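PDB 5AEG: alpha-glucosidase YIHQ from Escherichia coli, which hydrolyses sulfoquinovosyl diacylglycerides and simple sulfoquinovosides such as sulfoquinovosyl glycerol, releasing sulfoquinovose for bacterial sulfoglycolysis. Local coordinates for residues A[168-173]-A[510-515]; A[375-380]-A[431-436]; A[606-611]-A[633-638]. One frame throughout, in Å; residues are numbered along the deposited sequence.

Contact 1. Residues A[168-173]-A[510-515]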
ATOM      1  N   ASP A 168     -15.056  16.933   2.766  1.00 23.71           N
ATOM      2  CA  ASP A 168     -16.391  16.281   2.561  1.00 26.05           C
ATOM      3  C   ASP A 168     -17.436  17.255   1.986  1.00 29.86           C
ATOM      4  O   ASP A 168     -18.352  16.813   1.331  1.00 36.12           O
ATOM      5  CB  ASP A 168     -16.951  15.743   3.882  1.00 23.87           C
ATOM      6  CG  ASP A 168     -16.491  14.326   4.201  1.00 24.67           C
ATOM      7  OD1 ASP A 168     -15.921  13.691   3.304  1.00 23.62           O
ATOM      8  OD2 ASP A 168     -16.752  13.868   5.367  1.00 25.30           O
ATOM      9  N   CYS A 169     -17.304  18.552   2.235  1.00 25.98           N
ATOM     10  CA  CYS A 169     -18.207  19.509   1.632  1.00 28.94           C
ATOM     11  C   CYS A 169     -18.060  19.547   0.123  1.00 35.31           C
ATOM     12  O   CYS A 169     -18.994  19.851  -0.530  1.00 30.66           O
ATOM     13  CB  CYS A 169     -18.029  20.879   2.252  1.00 30.07           C
ATOM     14  SG  CYS A 169     -18.641  20.904   3.961  1.00 35.52           S
ATOM     15  N   LYS A 170     -16.913  19.146  -0.402  1.00 38.50           N
ATOM     16  CA  LYS A 170     -16.566  19.176  -1.823  1.00 43.30           C
ATOM     17  C   LYS A 170     -16.326  17.692  -2.231  1.00 38.19           C
ATOM     18  O   LYS A 170     -15.308  17.136  -2.020  1.00 42.93           O
ATOM     19  CB  LYS A 170     -15.285  20.014  -1.814  1.00 50.37           C
ATOM     20  CG  LYS A 170     -14.654  20.389  -3.125  1.00 62.60           C
ATOM     21  CD  LYS A 170     -13.255  20.997  -2.885  1.00 69.46           C
ATOM     22  CE  LYS A 170     -12.169  19.934  -2.694  1.00 79.03           C
ATOM     23  NZ  LYS A 170     -10.795  20.339  -3.156  1.00 84.08           N
ATOM     24  N   GLU A 171     -17.282  17.021  -2.803  1.00 43.58           N
ATOM     25  CA  GLU A 171     -17.003  15.706  -3.445  1.00 43.19           C
ATOM     26  C   GLU A 171     -16.607  14.566  -2.537  1.00 32.29           C
ATOM     27  O   GLU A 171     -15.930  13.671  -2.962  1.00 29.02           O
ATOM     28  CB  GLU A 171     -15.993  15.839  -4.591  1.00 50.18           C
ATOM     29  CG  GLU A 171     -16.514  16.728  -5.713  1.00 60.75           C
ATOM     30  CD  GLU A 171     -17.096  15.980  -6.924  1.00 74.30           C
ATOM     31  OE1 GLU A 171     -17.799  14.936  -6.795  1.00 71.91           O
ATOM     32  OE2 GLU A 171     -16.844  16.487  -8.038  1.00 78.84           O
ATOM     33  N   ASN A 172     -17.109  14.591  -1.325  1.00 25.24           N
ATOM     34  CA  ASN A 172     -17.075  13.461  -0.414  1.00 24.72           C
ATOM     35  C   ASN A 172     -15.614  13.047  -0.223  1.00 24.27           C
ATOM     36  O   ASN A 172     -15.305  11.840  -0.101  1.00 25.53           O
ATOM     37  CB  ASN A 172     -17.857  12.270  -1.016  1.00 23.58           C
ATOM     38  CG  ASN A 172     -18.201  11.266   0.007  1.00 26.15           C
ATOM     39  OD1 ASN A 172     -18.638  11.638   1.080  1.00 29.01           O
ATOM     40  ND2 ASN A 172     -18.048   9.977  -0.285  1.00 28.77           N
ATOM     41  N   ALA A 173     -14.720  14.034  -0.190  1.00 23.42           N
ATOM     42  CA  ALA A 173     -13.261  13.740  -0.234  1.00 19.56           C
ATOM     43  C   ALA A 173     -12.561  13.545   1.108  1.00 18.81           C
ATOM     44  O   ALA A 173     -11.319  13.220   1.103  1.00 21.63           O
ATOM     45  CB  ALA A 173     -12.551  14.789  -1.062  1.00 21.79           C
ATOM     46  N   THR A 510      -1.922  19.691  -0.024  1.00 22.03           N
ATOM     47  CA  THR A 510      -1.732  21.052   0.340  1.00 21.98           C
ATOM     48  C   THR A 510      -3.058  21.789  -0.077  1.00 23.53           C
ATOM     49  O   THR A 510      -3.177  22.283  -1.178  1.00 24.47           O
ATOM     50  CB  THR A 510      -0.539  21.602  -0.430  1.00 20.77           C
ATOM     51  OG1 THR A 510       0.594  20.727  -0.350  1.00 20.62           O
ATOM     52  CG2 THR A 510      -0.165  22.952   0.073  1.00 22.46           C
ATOM     53  N   LEU A 511      -4.024  21.812   0.792  1.00 24.93           N
ATOM     54  CA  LEU A 511      -5.370  22.301   0.526  1.00 26.84           C
ATOM     55  C   LEU A 511      -5.887  22.900   1.790  1.00 28.48           C
ATOM     56  O   LEU A 511      -5.333  22.659   2.853  1.00 23.45           O
ATOM     57  CB  LEU A 511      -6.284  21.131   0.190  1.00 24.38           C
ATOM     58  CG  LEU A 511      -6.015  20.398  -1.094  1.00 25.55           C
ATOM     59  CD1 LEU A 511      -6.982  19.187  -1.185  1.00 27.98           C
ATOM     60  CD2 LEU A 511      -6.084  21.253  -2.366  1.00 25.67           C
ATOM     61  N   PHE A 512      -6.922  23.745   1.670  1.00 26.26           N
ATOM     62  CA  PHE A 512      -7.618  24.294   2.841  1.00 28.48           C
ATOM     63  C   PHE A 512      -6.672  24.989   3.781  1.00 31.06           C
ATOM     64  O   PHE A 512      -6.754  24.790   5.002  1.00 31.35           O
ATOM     65  CB  PHE A 512      -8.428  23.182   3.583  1.00 31.75           C
ATOM     66  CG  PHE A 512      -9.306  22.399   2.689  1.00 28.55           C
ATOM     67  CD1 PHE A 512     -10.304  23.040   1.948  1.00 30.57           C
ATOM     68  CD2 PHE A 512      -9.156  21.034   2.548  1.00 29.65           C
ATOM     69  CE1 PHE A 512     -11.117  22.330   1.068  1.00 32.12           C
ATOM     70  CE2 PHE A 512      -9.951  20.331   1.659  1.00 30.35           C
ATOM     71  CZ  PHE A 512     -10.954  20.954   0.948  1.00 29.31           C
ATOM     72  N   GLU A 513      -5.745  25.788   3.264  1.00 31.50           N
ATOM     73  CA  GLU A 513      -4.810  26.406   4.197  1.00 41.15           C
ATOM     74  C   GLU A 513      -3.821  25.464   4.979  1.00 35.04           C
ATOM     75  O   GLU A 513      -3.151  25.915   5.912  1.00 31.15           O
ATOM     76  CB  GLU A 513      -5.554  27.310   5.223  1.00 45.32           C
ATOM     77  CG  GLU A 513      -6.480  28.374   4.575  1.00 59.76           C
ATOM     78  CD  GLU A 513      -5.881  29.078   3.338  1.00 69.18           C
ATOM     79  OE1 GLU A 513      -4.721  29.566   3.374  1.00 72.60           O
ATOM     80  OE2 GLU A 513      -6.582  29.161   2.298  1.00 90.68           O
ATOM     81  N   MET A 514      -3.743  24.173   4.633  1.00 26.64           N
ATOM     82  CA  MET A 514      -2.634  23.393   5.134  1.00 24.91           C
ATOM     83  C   MET A 514      -1.430  23.801   4.290  1.00 21.98           C
ATOM     84  O   MET A 514      -1.527  23.879   3.081  1.00 23.35           O
ATOM     85  CB  MET A 514      -2.896  21.889   4.943  1.00 24.52           C
ATOM     86  CG  MET A 514      -3.928  21.357   5.848  1.00 24.59           C
ATOM     87  SD  MET A 514      -4.224  19.560   5.671  1.00 23.84           S
ATOM     88  CE  MET A 514      -4.577  19.351   3.947  1.00 23.17           C
ATOM     89  N   LYS A 515      -0.284  24.055   4.914  1.00 21.94           N
ATOM     90  CA  LYS A 515       0.964  24.329   4.202  1.00 24.10           C
ATOM     91  C   LYS A 515       2.094  23.669   4.997  1.00 20.07           C
ATOM     92  O   LYS A 515       2.116  23.701   6.222  1.00 21.58           O
ATOM     93  CB  LYS A 515       1.187  25.825   4.217  1.00 29.71           C
ATOM     94  CG  LYS A 515       0.057  26.692   3.608  1.00 33.59           C
ATOM     95  CD  LYS A 515       0.516  28.171   3.712  1.00 38.99           C
ATOM     96  CE  LYS A 515      -0.222  29.099   2.771  1.00 48.27           C
ATOM     97  NZ  LYS A 515      -1.633  28.711   2.629  1.00 50.18           N
TER

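Contact 2. Residues A[375-380]-A[431-436]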
ATOM      1  N   VAL A 375      -7.413   3.328 -20.097  1.00 27.59           N
ATOM      2  CA  VAL A 375      -6.760   2.301 -20.861  1.00 29.99           C
ATOM      3  C   VAL A 375      -7.307   0.961 -20.384  1.00 32.27           C
ATOM      4  O   VAL A 375      -7.341   0.683 -19.175  1.00 28.80           O
ATOM      5  CB  VAL A 375      -5.252   2.321 -20.710  1.00 26.18           C
ATOM      6  CG1 VAL A 375      -4.573   1.166 -21.421  1.00 25.64           C
ATOM      7  CG2 VAL A 375      -4.676   3.667 -21.161  1.00 29.57           C
ATOM      8  N   ASP A 376      -7.763   0.126 -21.310  1.00 28.50           N
ATOM      9  CA  ASP A 376      -8.442  -1.112 -20.906  1.00 28.99           C
ATOM     10  C   ASP A 376      -7.481  -2.195 -20.759  1.00 31.65           C
ATOM     11  O   ASP A 376      -7.211  -2.975 -21.693  1.00 31.97           O
ATOM     12  CB  ASP A 376      -9.597  -1.503 -21.850  1.00 33.94           C
ATOM     13  CG  ASP A 376     -10.350  -2.759 -21.365  1.00 38.93           C
ATOM     14  OD1 ASP A 376      -9.970  -3.358 -20.318  1.00 31.85           O
ATOM     15  OD2 ASP A 376     -11.378  -3.122 -22.001  1.00 32.34           O
ATOM     16  N   LEU A 377      -6.938  -2.310 -19.536  1.00 28.20           N
ATOM     17  CA  LEU A 377      -5.879  -3.281 -19.313  1.00 29.27           C
ATOM     18  C   LEU A 377      -6.325  -4.779 -19.468  1.00 29.19           C
ATOM     19  O   LEU A 377      -5.451  -5.664 -19.442  1.00 29.64           O
ATOM     20  CB  LEU A 377      -5.186  -3.071 -17.920  1.00 28.33           C
ATOM     21  CG  LEU A 377      -4.515  -1.697 -17.737  1.00 29.04           C
ATOM     22  CD1 LEU A 377      -3.927  -1.507 -16.330  1.00 32.85           C
ATOM     23  CD2 LEU A 377      -3.420  -1.561 -18.752  1.00 29.12           C
ATOM     24  N   THR A 378      -7.642  -5.044 -19.521  1.00 29.71           N
ATOM     25  CA  THR A 378      -8.151  -6.414 -19.736  1.00 30.65           C
ATOM     26  C   THR A 378      -8.164  -6.742 -21.262  1.00 36.16           C
ATOM     27  O   THR A 378      -8.390  -7.843 -21.611  1.00 35.22           O
ATOM     28  CB  THR A 378      -9.600  -6.645 -19.257  1.00 28.87           C
ATOM     29  OG1 THR A 378     -10.558  -6.032 -20.147  1.00 28.03           O
ATOM     30  CG2 THR A 378      -9.855  -6.053 -17.855  1.00 31.40           C
ATOM     31  N   ASN A 379      -7.931  -5.771 -22.119  1.00 36.43           N
ATOM     32  CA  ASN A 379      -7.720  -6.013 -23.546  1.00 35.26           C
ATOM     33  C   ASN A 379      -6.282  -6.367 -23.807  1.00 34.46           C
ATOM     34  O   ASN A 379      -5.355  -5.554 -23.662  1.00 33.78           O
ATOM     35  CB  ASN A 379      -8.150  -4.782 -24.330  1.00 34.40           C
ATOM     36  CG  ASN A 379      -7.921  -4.911 -25.857  1.00 29.38           C
ATOM     37  OD1 ASN A 379      -7.136  -5.739 -26.332  1.00 33.69           O
ATOM     38  ND2 ASN A 379      -8.582  -4.078 -26.571  1.00 32.45           N
ATOM     39  N   PRO A 380      -6.036  -7.602 -24.183  1.00 38.56           N
ATOM     40  CA  PRO A 380      -4.623  -7.986 -24.275  1.00 34.93           C
ATOM     41  C   PRO A 380      -3.745  -7.162 -25.273  1.00 34.29           C
ATOM     42  O   PRO A 380      -2.513  -7.033 -25.084  1.00 34.33           O
ATOM     43  CB  PRO A 380      -4.686  -9.462 -24.695  1.00 40.10           C
ATOM     44  CG  PRO A 380      -6.094  -9.919 -24.439  1.00 41.67           C
ATOM     45  CD  PRO A 380      -6.970  -8.714 -24.509  1.00 41.20           C
ATOM     46  N   ALA A 431      -3.274  -4.302  -9.201  1.00 22.82           N
ATOM     47  CA  ALA A 431      -2.228  -5.287  -9.524  1.00 20.82           C
ATOM     48  C   ALA A 431      -2.078  -5.576 -11.044  1.00 24.00           C
ATOM     49  O   ALA A 431      -0.976  -5.957 -11.480  1.00 21.67           O
ATOM     50  CB  ALA A 431      -2.456  -6.543  -8.812  1.00 21.18           C
ATOM     51  N   LEU A 432      -3.154  -5.354 -11.806  1.00 23.84           N
ATOM     52  CA  LEU A 432      -3.104  -5.485 -13.275  1.00 24.89           C
ATOM     53  C   LEU A 432      -2.174  -4.391 -13.831  1.00 26.20           C
ATOM     54  O   LEU A 432      -1.262  -4.648 -14.640  1.00 26.91           O
ATOM     55  CB  LEU A 432      -4.497  -5.322 -13.836  1.00 29.63           C
ATOM     56  CG  LEU A 432      -4.777  -5.713 -15.280  1.00 36.45           C
ATOM     57  CD1 LEU A 432      -4.194  -7.097 -15.608  1.00 40.70           C
ATOM     58  CD2 LEU A 432      -6.317  -5.694 -15.450  1.00 37.42           C
ATOM     59  N   TRP A 433      -2.360  -3.173 -13.333  1.00 26.87           N
ATOM     60  CA  TRP A 433      -1.463  -2.035 -13.646  1.00 23.15           C
ATOM     61  C   TRP A 433      -0.045  -2.268 -13.201  1.00 21.15           C
ATOM     62  O   TRP A 433       0.899  -2.044 -13.960  1.00 22.42           O
ATOM     63  CB  TRP A 433      -2.139  -0.751 -13.107  1.00 22.38           C
ATOM     64  CG  TRP A 433      -1.362   0.512 -13.143  1.00 23.34           C
ATOM     65  CD1 TRP A 433      -1.316   1.429 -12.159  1.00 24.11           C
ATOM     66  CD2 TRP A 433      -0.637   1.058 -14.247  1.00 21.07           C
ATOM     67  NE1 TRP A 433      -0.611   2.540 -12.574  1.00 24.26           N
ATOM     68  CE2 TRP A 433      -0.103   2.299 -13.824  1.00 21.63           C
ATOM     69  CE3 TRP A 433      -0.297   0.580 -15.519  1.00 23.88           C
ATOM     70  CZ2 TRP A 433       0.714   3.087 -14.631  1.00 22.20           C
ATOM     71  CZ3 TRP A 433       0.492   1.376 -16.347  1.00 21.74           C
ATOM     72  CH2 TRP A 433       0.997   2.639 -15.883  1.00 24.12           C
ATOM     73  N   ALA A 434       0.134  -2.823 -11.997  1.00 21.61           N
ATOM     74  CA  ALA A 434       1.418  -3.166 -11.512  1.00 23.58           C
ATOM     75  C   ALA A 434       2.116  -4.228 -12.448  1.00 24.33           C
ATOM     76  O   ALA A 434       3.311  -4.105 -12.773  1.00 24.10           O
ATOM     77  CB  ALA A 434       1.359  -3.701 -10.063  1.00 22.15           C
ATOM     78  N   LYS A 435       1.362  -5.207 -12.891  1.00 24.58           N
ATOM     79  CA  LYS A 435       1.934  -6.265 -13.735  1.00 26.33           C
ATOM     80  C   LYS A 435       2.464  -5.651 -15.040  1.00 25.55           C
ATOM     81  O   LYS A 435       3.503  -6.078 -15.537  1.00 25.99           O
ATOM     82  CB  LYS A 435       0.868  -7.324 -14.052  1.00 27.78           C
ATOM     83  CG  LYS A 435       1.396  -8.598 -14.697  1.00 29.44           C
ATOM     84  CD  LYS A 435       0.263  -9.585 -15.010  1.00 33.61           C
ATOM     85  CE  LYS A 435       0.853 -10.989 -15.135  1.00 40.00           C
ATOM     86  NZ  LYS A 435       0.169 -11.749 -16.167  1.00 48.23           N
ATOM     87  N   CYS A 436       1.745  -4.637 -15.563  1.00 27.55           N
ATOM     88  CA  CYS A 436       2.128  -3.978 -16.826  1.00 26.59           C
ATOM     89  C   CYS A 436       3.497  -3.348 -16.685  1.00 27.79           C
ATOM     90  O   CYS A 436       4.434  -3.512 -17.546  1.00 24.65           O
ATOM     91  CB  CYS A 436       1.068  -2.950 -17.198  1.00 29.01           C
ATOM     92  SG  CYS A 436       1.259  -2.173 -18.836  1.00 29.53           S
TER

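Contact 3. Residues A[606-611]-A[633-638]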
ATOM      1  N   GLN A 606       5.574   2.822  15.940  1.00 17.83           N
ATOM      2  CA  GLN A 606       6.953   2.420  15.947  1.00 19.42           C
ATOM      3  C   GLN A 606       7.132   1.076  15.338  1.00 18.94           C
ATOM      4  O   GLN A 606       6.191   0.300  15.167  1.00 19.65           O
ATOM      5  CB  GLN A 606       7.480   2.462  17.412  1.00 20.01           C
ATOM      6  CG  GLN A 606       6.779   1.606  18.363  1.00 19.26           C
ATOM      7  CD  GLN A 606       7.460   1.606  19.742  1.00 19.31           C
ATOM      8  OE1 GLN A 606       7.173   2.475  20.596  1.00 19.95           O
ATOM      9  NE2 GLN A 606       8.439   0.745  19.908  1.00 21.23           N
ATOM     10  N   TYR A 607       8.392   0.833  14.928  1.00 17.81           N
ATOM     11  CA  TYR A 607       8.758  -0.258  14.125  1.00 18.47           C
ATOM     12  C   TYR A 607      10.182  -0.630  14.307  1.00 20.26           C
ATOM     13  O   TYR A 607      10.949   0.130  14.873  1.00 18.75           O
ATOM     14  CB  TYR A 607       8.478  -0.050  12.606  1.00 19.37           C
ATOM     15  CG  TYR A 607       9.224   1.086  11.979  1.00 17.86           C
ATOM     16  CD1 TYR A 607       8.768   2.437  12.120  1.00 20.43           C
ATOM     17  CD2 TYR A 607      10.356   0.875  11.226  1.00 20.00           C
ATOM     18  CE1 TYR A 607       9.458   3.507  11.530  1.00 18.18           C
ATOM     19  CE2 TYR A 607      11.061   1.953  10.646  1.00 18.56           C
ATOM     20  CZ  TYR A 607      10.596   3.260  10.790  1.00 17.83           C
ATOM     21  OH  TYR A 607      11.311   4.258  10.156  1.00 19.24           O
ATOM     22  N   LEU A 608      10.505  -1.831  13.844  1.00 17.86           N
ATOM     23  CA  LEU A 608      11.902  -2.261  13.715  1.00 20.44           C
ATOM     24  C   LEU A 608      12.336  -2.113  12.232  1.00 19.81           C
ATOM     25  O   LEU A 608      11.607  -2.494  11.305  1.00 20.35           O
ATOM     26  CB  LEU A 608      12.053  -3.703  14.154  1.00 20.27           C
ATOM     27  CG  LEU A 608      11.746  -4.038  15.590  1.00 18.99           C
ATOM     28  CD1 LEU A 608      11.663  -5.575  15.826  1.00 22.21           C
ATOM     29  CD2 LEU A 608      12.665  -3.377  16.568  1.00 22.26           C
ATOM     30  N   LEU A 609      13.491  -1.535  12.022  1.00 18.51           N
ATOM     31  CA  LEU A 609      14.154  -1.455  10.706  1.00 19.28           C
ATOM     32  C   LEU A 609      15.143  -2.587  10.684  1.00 21.32           C
ATOM     33  O   LEU A 609      16.155  -2.524  11.360  1.00 19.99           O
ATOM     34  CB  LEU A 609      14.836  -0.115  10.498  1.00 18.87           C
ATOM     35  CG  LEU A 609      15.468   0.221   9.146  1.00 19.69           C
ATOM     36  CD1 LEU A 609      14.403   0.315   8.017  1.00 20.98           C
ATOM     37  CD2 LEU A 609      16.251   1.524   9.215  1.00 20.05           C
ATOM     38  N   GLY A 610      14.863  -3.588   9.856  1.00 19.35           N
ATOM     39  CA  GLY A 610      15.553  -4.895   9.956  1.00 21.85           C
ATOM     40  C   GLY A 610      15.341  -5.438  11.379  1.00 20.98           C
ATOM     41  O   GLY A 610      14.378  -5.094  12.063  1.00 21.07           O
ATOM     42  N   ARG A 611      16.250  -6.322  11.802  1.00 21.54           N
ATOM     43  CA  ARG A 611      16.206  -6.899  13.144  1.00 22.80           C
ATOM     44  C   ARG A 611      16.645  -5.995  14.304  1.00 22.99           C
ATOM     45  O   ARG A 611      16.103  -6.120  15.420  1.00 22.63           O
ATOM     46  CB  ARG A 611      17.084  -8.168  13.136  1.00 22.12           C
ATOM     47  CG  ARG A 611      17.184  -8.958  14.429  1.00 27.56           C
ATOM     48  CD  ARG A 611      15.916  -9.566  14.908  1.00 32.98           C
ATOM     49  NE  ARG A 611      16.009 -10.154  16.299  1.00 35.63           N
ATOM     50  CZ  ARG A 611      15.737  -9.480  17.428  1.00 39.74           C
ATOM     51  NH1 ARG A 611      15.340  -8.138  17.434  1.00 30.97           N
ATOM     52  NH2 ARG A 611      15.848 -10.129  18.573  1.00 36.92           N
ATOM     53  N   ASP A 633      15.490  -5.907  25.912  1.00 26.21           N
ATOM     54  CA  ASP A 633      16.679  -6.137  25.139  1.00 27.20           C
ATOM     55  C   ASP A 633      17.646  -5.112  25.664  1.00 22.97           C
ATOM     56  O   ASP A 633      17.312  -4.254  26.443  1.00 26.85           O
ATOM     57  CB  ASP A 633      16.492  -6.018  23.589  1.00 26.88           C
ATOM     58  CG  ASP A 633      17.306  -6.990  22.815  1.00 28.92           C
ATOM     59  OD1 ASP A 633      18.455  -7.217  23.224  1.00 28.84           O
ATOM     60  OD2 ASP A 633      16.900  -7.523  21.735  1.00 27.54           O
ATOM     61  N   ASN A 634      18.865  -5.248  25.220  1.00 24.36           N
ATOM     62  CA  ASN A 634      19.887  -4.214  25.513  1.00 26.57           C
ATOM     63  C   ASN A 634      19.966  -3.206  24.344  1.00 21.65           C
ATOM     64  O   ASN A 634      20.535  -3.519  23.326  1.00 25.76           O
ATOM     65  CB  ASN A 634      21.200  -4.880  25.836  1.00 27.99           C
ATOM     66  CG  ASN A 634      21.113  -5.571  27.258  1.00 36.68           C
ATOM     67  OD1 ASN A 634      20.635  -4.974  28.309  1.00 43.66           O
ATOM     68  ND2 ASN A 634      21.403  -6.809  27.258  1.00 36.05           N
ATOM     69  N   TRP A 635      19.394  -2.054  24.590  1.00 21.54           N
ATOM     70  CA  TRP A 635      19.195  -0.998  23.574  1.00 24.11           C
ATOM     71  C   TRP A 635      20.226   0.074  23.778  1.00 24.64           C
ATOM     72  O   TRP A 635      20.624   0.355  24.905  1.00 27.05           O
ATOM     73  CB  TRP A 635      17.780  -0.439  23.684  1.00 23.13           C
ATOM     74  CG  TRP A 635      16.751  -1.406  23.247  1.00 22.69           C
ATOM     75  CD1 TRP A 635      15.909  -2.084  24.066  1.00 22.40           C
ATOM     76  CD2 TRP A 635      16.496  -1.901  21.911  1.00 21.75           C
ATOM     77  NE1 TRP A 635      15.107  -2.864  23.343  1.00 23.83           N
ATOM     78  CE2 TRP A 635      15.491  -2.837  22.024  1.00 24.49           C
ATOM     79  CE3 TRP A 635      17.017  -1.625  20.647  1.00 22.49           C
ATOM     80  CZ2 TRP A 635      14.973  -3.484  20.944  1.00 23.57           C
ATOM     81  CZ3 TRP A 635      16.478  -2.241  19.576  1.00 23.63           C
ATOM     82  CH2 TRP A 635      15.482  -3.171  19.727  1.00 23.50           C
ATOM     83  N   VAL A 636      20.706   0.637  22.671  1.00 23.76           N
ATOM     84  CA  VAL A 636      21.600   1.780  22.690  1.00 23.56           C
ATOM     85  C   VAL A 636      21.012   2.908  21.855  1.00 24.04           C
ATOM     86  O   VAL A 636      20.684   2.661  20.675  1.00 19.85           O
ATOM     87  CB  VAL A 636      22.957   1.378  22.053  1.00 22.68           C
ATOM     88  CG1 VAL A 636      23.910   2.541  22.166  1.00 23.99           C
ATOM     89  CG2 VAL A 636      23.502   0.180  22.771  1.00 26.71           C
ATOM     90  N   HIS A 637      20.779   4.049  22.469  1.00 21.67           N
ATOM     91  CA  HIS A 637      20.310   5.234  21.762  1.00 22.59           C
ATOM     92  C   HIS A 637      21.348   5.665  20.710  1.00 27.45           C
ATOM     93  O   HIS A 637      22.547   5.880  21.039  1.00 25.61           O
ATOM     94  CB  HIS A 637      19.991   6.303  22.760  1.00 23.46           C
ATOM     95  CG  HIS A 637      19.446   7.575  22.192  1.00 26.45           C
ATOM     96  ND1 HIS A 637      20.150   8.764  22.210  1.00 27.85           N
ATOM     97  CD2 HIS A 637      18.284   7.841  21.559  1.00 27.10           C
ATOM     98  CE1 HIS A 637      19.437   9.705  21.626  1.00 28.92           C
ATOM     99  NE2 HIS A 637      18.281   9.190  21.263  1.00 25.51           N
ATOM    100  N   ALA A 638      20.919   5.785  19.439  1.00 22.84           N
ATOM    101  CA  ALA A 638      21.849   6.010  18.331  1.00 23.06           C
ATOM    102  C   ALA A 638      22.706   7.277  18.485  1.00 21.65           C
ATOM    103  O   ALA A 638      23.833   7.301  17.999  1.00 24.82           O
ATOM    104  CB  ALA A 638      21.111   6.154  17.004  1.00 23.37           C
TER
HETATM  105  O   HOH W   1      16.350 -10.098  21.023  1.00 33.01           O

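Contact 1. Residues A[168-173]-A[510-515]
A type I' beta turn in the catalytic-barrel region, running from Leu511 to Met514, meets the tail of Lys170, in the segment that follows helix 162-169 in the N-terminal region. The aliphatic end of the lysine does the touching: its CE comes within 4.0 Å of CZ of Phe512, at an oblique angle to the ring, and its NZ is 4.2 Å from the same CZ atom. Lys170 gets this far because its chain is extended except for one bend at chi3 (82°), which brings CE and NZ beside CZ. The ammonium end then passes Leu511, with NZ 4.4 Å from CD1, a loose approach. Only about 100 Å² is buried here, at the surface. The turn closes through Met514 N, which donates to Leu511 O at 2.8 Å, and both central residues, Phe512 and Glu513, have the positive phi of this turn type. Leu511 lies near the active centre, its side chain about 8 Å from that of Asp472, the inferred proton donor. Phe512 also touches Gln166 and Ala167 of helix 162-169, which receives Met514 at Val163; the loop itself links strand 501-505 to helix 518-528.

Contact 2. Residues A[375-380]-A[431-436]
The indole of Trp433 is approached obliquely by CD1 of Leu377, and that methyl makes its nearest contacts at the root of the tryptophan, 3.7 Å from CA and 3.8 Å from CB of Trp433. The indole NE1 donates to the backbone oxygen of Asp405, the catalytic nucleophile, which helps fix the turn of the ring. The other flat group, the carboxylate of Asp376, holds the loop in shape: OD1 takes Thr378 OG1 at 2.7 Å on its syn side and Thr378 N at 3.0 Å from above the plane, both from the same face, while OD2 accepts from His417 N. The bond from Thr378 N makes an Asx turn, set within a type I beta turn that brings the chain to Asn379, the N-cap of helix 380-395. Within the TIM-barrel region the loop leads on from strand 370-374, not one of the eight barrel strands, and presents Leu377 to helix 422-444. There the contact is purely apolar. Leu432 has CG anti to its backbone nitrogen (chi1 -167°), which directs its branch at the loop, and its CG and CD2 each lie 3.8 Å from Leu377 CB. Thr378 adds CG2, 4.3 Å from Leu432 CD2.

Contact 3. Residues A[606-611]-A[633-638]
Apolar contact joins Leu608 to Trp635: CD2 of the leucine reaches CH2, at the far end of the indole, at 4.2 Å, and lies oblique to the ring. Both CB atoms point off to the side, and it is the ends of the two side chains that converge. The indole has a second apolar neighbour in its own segment, since CB of Asp633 sits over one face, 3.2 Å above the plane and displaced toward the rim. Its NE1 donates to the backbone oxygen of Pro631, a bond that fixes how the ring is turned.

These residues belong to the antiparallel sheet of the C-terminal domain, where strands 607-609 and 635-637 are not neighbours. Strands 613-615 and 660-663 run between them, and the Leu608 and Trp635 side chains meet across one side of these inner strands, both of them touching Leu614, with Trp635 also resting on Phe661 and Arg663.

Charged groups meet beside this apolar patch, though less directly. Arg611 NH2 and Asp633 OD2 are 4.2 Å apart, beyond a salt bridge. A water between them donates to Asp633 OD2 at 2.7 Å and lies in the guanidinium plane, at its edge, but its link to Arg611 NH2 is short, weak and doubtful. Arg611 reaches this place by a bend at chi2 (64°), with chi1 and chi3 extended. A second, indirect link runs through Tyr594, whose hydroxyl is hydrogen-bonded to both Arg611 NH1 and Asp633 OD2, and Arg663 NE forms a salt bridge to that same carboxylate oxygen. Such surroundings would favour a negatively charged Asp633.

Backbone bonding occupies the other carboxylate oxygen: Asp633 OD1 accepts from Asn634 N at 2.8 Å through its anti lone pair, with an N-H...O angle of 142°.

Overall arrangement
From the N terminus, the chain first reaches 168-173, which starts on the C-terminal part of helix 162-169 of the mutarotase-like region and runs into the loop after it, and contact 1 is closed only 337 residues later by the loop at 510-515 in the TIM-barrel region. Contact 2 is nested inside that long loop: 375-380 and 431-436, 51 residues apart, join two parts of the barrel region. Contact 3 follows in series, closing a short loop of 21 residues within the C-terminal sheet. Contact 1 therefore bridges two regions, whereas contacts 2 and 3 each stay within one. None touches another; the centres of contacts 2 and 3 are about 40 Å apart, on opposite sides of the chain's centre.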